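Local coordinates for protein transmembrane oligosaccharyl transferase (Archaeoglobus fulgidus, PDB 3WAJ) that is a multi-pass membrane protein of the STT3/AglB family, pairing a helical GT-C-type transmembrane region that carries a zinc ion with a mixed alpha/beta C-terminal part, at residues 684-689 with 760-764; 695-701 with 801-807. All blocks are in the same frame, centred on the assembly; numbering follows the deposited sequence.

Interaction 1. Residues 684-689 with 760-764; sequences LFDGSG and GIPVK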
# COMPACT_ATOMS: atom_id res chain seq x y z
N LEU A 684 -15.12 -16.22 12.63
CA LEU A 684 -16.54 -16.54 12.55
C LEU A 684 -17.00 -17.31 13.78
O LEU A 684 -18.01 -16.97 14.38
CB LEU A 684 -16.88 -17.31 11.26
CG LEU A 684 -18.38 -17.39 10.92
CD1 LEU A 684 -18.63 -16.99 9.48
CD2 LEU A 684 -18.96 -18.78 11.19
N PHE A 685 -16.23 -18.32 14.18
CA PHE A 685 -16.58 -19.11 15.37
C PHE A 685 -15.95 -18.58 16.67
O PHE A 685 -16.06 -19.23 17.72
CB PHE A 685 -16.22 -20.59 15.16
CG PHE A 685 -16.94 -21.24 14.00
CD1 PHE A 685 -18.26 -21.65 14.13
CD2 PHE A 685 -16.30 -21.43 12.80
CE1 PHE A 685 -18.93 -22.25 13.06
CE2 PHE A 685 -16.96 -22.02 11.73
CZ PHE A 685 -18.27 -22.43 11.86
N ASP A 686 -15.28 -17.42 16.59
CA ASP A 686 -14.69 -16.79 17.77
C ASP A 686 -13.67 -17.69 18.45
O ASP A 686 -13.43 -17.60 19.66
CB ASP A 686 -15.80 -16.33 18.76
CG ASP A 686 -16.62 -15.16 18.20
OD1 ASP A 686 -16.01 -14.22 17.64
OD2 ASP A 686 -17.88 -15.21 18.27
N GLY A 687 -13.07 -18.56 17.66
CA GLY A 687 -12.01 -19.43 18.13
C GLY A 687 -12.53 -20.72 18.72
O GLY A 687 -11.76 -21.48 19.30
N SER A 688 -13.82 -20.97 18.58
CA SER A 688 -14.41 -22.20 19.14
C SER A 688 -13.85 -23.44 18.43
O SER A 688 -13.73 -23.46 17.20
CB SER A 688 -15.94 -22.15 19.02
OG SER A 688 -16.53 -23.19 19.78
N GLY A 689 -13.52 -24.47 19.20
CA GLY A 689 -13.00 -25.70 18.61
C GLY A 689 -11.50 -25.83 18.71
O GLY A 689 -10.98 -26.95 18.77
N GLY A 760 -21.91 -30.70 15.38
CA GLY A 760 -20.85 -29.78 14.99
C GLY A 760 -20.77 -28.51 15.83
O GLY A 760 -21.64 -28.24 16.67
N ILE A 761 -19.72 -27.72 15.61
CA ILE A 761 -19.51 -26.47 16.33
C ILE A 761 -20.66 -25.49 16.09
O ILE A 761 -20.91 -25.09 14.95
CB ILE A 761 -18.18 -25.82 15.89
CG1 ILE A 761 -16.99 -26.68 16.32
CG2 ILE A 761 -18.08 -24.38 16.39
CD1 ILE A 761 -16.78 -26.78 17.82
N PRO A 762 -21.37 -25.09 17.16
CA PRO A 762 -22.49 -24.16 16.92
C PRO A 762 -22.00 -22.73 16.88
O PRO A 762 -20.92 -22.47 17.43
CB PRO A 762 -23.39 -24.35 18.15
CG PRO A 762 -22.42 -24.76 19.23
CD PRO A 762 -21.34 -25.58 18.55
N VAL A 763 -22.77 -21.84 16.26
CA VAL A 763 -22.43 -20.42 16.20
C VAL A 763 -23.71 -19.59 16.27
O VAL A 763 -24.71 -19.91 15.62
CB VAL A 763 -21.64 -20.10 14.90
CG1 VAL A 763 -22.48 -20.40 13.67
CG2 VAL A 763 -21.17 -18.64 14.89
N LYS A 764 -23.70 -18.52 17.06
CA LYS A 764 -24.89 -17.68 17.12
C LYS A 764 -24.96 -16.76 15.90
O LYS A 764 -23.93 -16.28 15.41
CB LYS A 764 -24.98 -16.88 18.43
CG LYS A 764 -25.42 -17.74 19.59
CD LYS A 764 -25.75 -16.92 20.83
CE LYS A 764 -24.54 -16.15 21.35
NZ LYS A 764 -24.72 -15.74 22.77
O HOH W 1 -18.96 -19.78 17.92
O HOH W 2 -19.41 -22.55 19.45

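Interaction 2. Residues 695-701 with 801-807; sequences MIYESDY and TNQNRTF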
# COMPACT_ATOMS: atom_id res chain seq x y z
N MET A 695 -9.48 -15.93 22.54
CA MET A 695 -9.69 -14.52 22.25
C MET A 695 -9.27 -13.73 23.49
O MET A 695 -9.49 -14.17 24.62
CB MET A 695 -11.15 -14.26 21.90
CG MET A 695 -11.52 -12.80 21.67
SD MET A 695 -13.09 -12.71 20.80
CE MET A 695 -13.63 -11.19 21.45
N ILE A 696 -8.63 -12.58 23.29
CA ILE A 696 -8.24 -11.76 24.44
C ILE A 696 -8.84 -10.36 24.40
O ILE A 696 -8.88 -9.67 25.43
CB ILE A 696 -6.72 -11.67 24.60
CG1 ILE A 696 -6.08 -11.05 23.36
CG2 ILE A 696 -6.13 -13.03 24.88
CD1 ILE A 696 -4.56 -10.94 23.46
N TYR A 697 -9.29 -9.96 23.21
CA TYR A 697 -9.84 -8.62 22.97
C TYR A 697 -10.59 -8.57 21.63
O TYR A 697 -10.16 -9.19 20.66
CB TYR A 697 -8.69 -7.60 22.95
CG TYR A 697 -9.06 -6.17 22.58
CD1 TYR A 697 -9.22 -5.77 21.24
CD2 TYR A 697 -9.20 -5.19 23.56
CE1 TYR A 697 -9.53 -4.45 20.91
CE2 TYR A 697 -9.51 -3.87 23.23
CZ TYR A 697 -9.68 -3.51 21.91
OH TYR A 697 -9.99 -2.22 21.59
N GLU A 698 -11.70 -7.83 21.58
CA GLU A 698 -12.29 -7.44 20.30
C GLU A 698 -12.69 -5.97 20.34
O GLU A 698 -12.95 -5.40 21.40
CB GLU A 698 -13.50 -8.30 19.91
CG GLU A 698 -14.76 -8.04 20.76
CD GLU A 698 -16.00 -8.80 20.23
OE1 GLU A 698 -16.00 -9.23 19.05
OE2 GLU A 698 -16.99 -8.96 20.98
N SER A 699 -12.74 -5.34 19.16
CA SER A 699 -13.16 -3.95 19.05
C SER A 699 -14.67 -3.87 19.00
O SER A 699 -15.37 -4.89 19.03
CB SER A 699 -12.66 -3.37 17.74
OG SER A 699 -13.22 -4.05 16.64
N ASP A 700 -15.15 -2.64 18.86
CA ASP A 700 -16.54 -2.36 18.59
C ASP A 700 -17.01 -2.98 17.25
O ASP A 700 -16.18 -3.44 16.44
CB ASP A 700 -16.73 -0.85 18.56
CG ASP A 700 -18.11 -0.43 19.00
OD1 ASP A 700 -19.00 -1.31 19.06
OD2 ASP A 700 -18.29 0.78 19.28
N TYR A 701 -18.32 -2.99 17.03
CA TYR A 701 -18.93 -3.59 15.84
C TYR A 701 -18.60 -2.81 14.57
O TYR A 701 -18.21 -1.63 14.65
CB TYR A 701 -20.46 -3.61 16.00
CG TYR A 701 -20.95 -4.59 17.05
CD1 TYR A 701 -20.99 -5.95 16.77
CD2 TYR A 701 -21.37 -4.15 18.30
CE1 TYR A 701 -21.43 -6.85 17.71
CE2 TYR A 701 -21.82 -5.06 19.26
CZ TYR A 701 -21.84 -6.41 18.95
OH TYR A 701 -22.28 -7.33 19.87
N THR A 801 -16.86 -11.09 25.92
CA THR A 801 -15.86 -10.18 25.38
C THR A 801 -15.98 -8.82 26.05
O THR A 801 -17.00 -8.52 26.67
CB THR A 801 -16.03 -10.02 23.86
OG1 THR A 801 -17.02 -9.01 23.59
CG2 THR A 801 -16.48 -11.34 23.23
N ASN A 802 -14.96 -7.99 25.89
CA ASN A 802 -14.98 -6.63 26.43
C ASN A 802 -16.04 -5.74 25.78
O ASN A 802 -16.12 -4.56 26.09
CB ASN A 802 -13.61 -5.99 26.24
CG ASN A 802 -13.09 -6.14 24.83
OD1 ASN A 802 -13.03 -7.26 24.29
ND2 ASN A 802 -12.73 -5.02 24.21
N GLN A 803 -16.83 -6.30 24.87
CA GLN A 803 -17.96 -5.58 24.28
C GLN A 803 -19.24 -6.13 24.87
O GLN A 803 -20.33 -5.84 24.37
CB GLN A 803 -18.01 -5.77 22.77
CG GLN A 803 -16.75 -5.31 22.05
CD GLN A 803 -16.49 -3.83 22.25
OE1 GLN A 803 -17.40 -3.06 22.55
NE2 GLN A 803 -15.23 -3.44 22.09
N ASN A 804 -19.10 -6.92 25.93
CA ASN A 804 -20.23 -7.56 26.60
C ASN A 804 -21.07 -8.37 25.61
O ASN A 804 -22.30 -8.25 25.58
CB ASN A 804 -21.06 -6.54 27.39
CG ASN A 804 -20.25 -5.83 28.48
OD1 ASN A 804 -19.35 -6.42 29.09
ND2 ASN A 804 -20.56 -4.56 28.72
N ARG A 805 -20.37 -9.16 24.80
CA ARG A 805 -20.98 -10.12 23.89
C ARG A 805 -20.56 -11.50 24.34
O ARG A 805 -19.43 -11.69 24.81
CB ARG A 805 -20.49 -9.88 22.46
CG ARG A 805 -20.86 -10.97 21.47
CD ARG A 805 -20.42 -10.58 20.05
NE ARG A 805 -18.97 -10.62 19.89
CZ ARG A 805 -18.29 -11.70 19.49
NH1 ARG A 805 -18.93 -12.82 19.21
NH2 ARG A 805 -16.96 -11.65 19.37
N THR A 806 -21.46 -12.48 24.22
CA THR A 806 -21.12 -13.85 24.59
C THR A 806 -21.14 -14.80 23.39
O THR A 806 -21.78 -14.55 22.37
CB THR A 806 -22.04 -14.39 25.70
OG1 THR A 806 -23.39 -14.43 25.23
CG2 THR A 806 -21.94 -13.50 26.93
N PHE A 807 -20.41 -15.91 23.54
CA PHE A 807 -20.45 -16.99 22.57
C PHE A 807 -20.01 -18.22 23.31
O PHE A 807 -19.43 -18.11 24.40
CB PHE A 807 -19.53 -16.73 21.36
CG PHE A 807 -18.07 -16.55 21.72
CD1 PHE A 807 -17.52 -15.27 21.83
CD2 PHE A 807 -17.24 -17.65 21.94
CE1 PHE A 807 -16.17 -15.08 22.17
CE2 PHE A 807 -15.89 -17.47 22.28
CZ PHE A 807 -15.36 -16.17 22.39

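Interaction 1. Residues 684-689 with 760-764
Phe685 is the main apolar link between these two loops. Its chi1 is m, and CD1 of its ring lies 3.5 Å from Ile761 CG2 and 3.8 Å from Val763 CB. Ile761 is m at both chi angles, so its CD1 reaches along 684-689 to 4.0 Å from Gly689 CA. Val763 has chi1 p, with CG2 3.6 Å from Leu684 O and 4.3 Å from Leu684 CD2. A type I' turn from Phe685 to Ser688 shapes the first loop, closed by a hydrogen bond from Ser688 N to Phe685 O at 3.0 Å. The direct contacts are van der Waals, mostly between apolar groups, and the polar links run through water. One water lies 3.0 Å from Ser688 OG and 2.5 Å from Pro762 O. Ser688 OG also hydrogen-bonds to the backbone of Glu808 and Trp810. Helix 740-755 covers the contact: its Tyr751 meets the Phe685 ring edge-to-face and hydrogen-bonds through OH to Ile761 O, while Trp810 of strand 806-814 packs on Ile761 and Pro762.

Interaction 2. Residues 695-701 with 801-807
The carboxylate of Glu698 is buried and well matched. Glu698 OE1 accepts from Arg805 NH2 at 2.6 Å. Glu698 OE2 accepts from Arg805 NE at 2.8 Å and from Thr801 OG1 at 2.6 Å. The acid and guanidinium thus form a two-pronged salt bridge, and Gly769 N gives OE1 a further donor. The backbone is also served: Glu698 N donates to Asn802 OD1 at 3.1 Å, and Glu698 O accepts from Asn802 ND2 at 2.8 Å and Gln803 NE2 at 3.1 Å. The side-chain amide of Asn802 therefore pairs with the backbone N and O of Glu698 much as a neighbouring strand would. Strand 693-698 is an edge strand of a mixed sheet, with a classic beta bulge where Ile696 and Tyr697 face Ile773. The side-chain amides come from the type I turn Thr801-Asn804, in the link between strands 792-800 and 806-814 of a separate antiparallel sheet. Thr801 OG1 also accepts from Gln803 N at 3.0 Å, making an ST turn. Asn802 ND2 lies over one face of the Tyr697 ring, 3.6 Å from Tyr697 CE2. Met695 CE touches Thr801 CG2 at 3.4 Å, and Met695 SD makes an oblique Met-aromatic contact, 4.1 Å from Phe807 CE1.

The two contacts have centres about 14 Å apart and lie on the same side of the chain's centre. Their segments alternate along the sequence. They meet directly: Asp686 OD2 of interaction 1 forms a salt bridge with Arg805 NH1 of interaction 2 at 2.8 Å. Arg805 therefore faces two acids, Asp686 and Glu698. Asp686 OD2 also comes within 3.6 Å of Phe807 CD1, and Lys764 NZ lies 3.1 Å from Thr806 OG1, at best a weak interaction. Asp686 OD1 pairs with Lys772, whose strand, 771-776, lies beside strand 693-698. Neither contact includes the zinc ligands Asp47, Asp161 and His163, which belong to the N-terminal STT3 region.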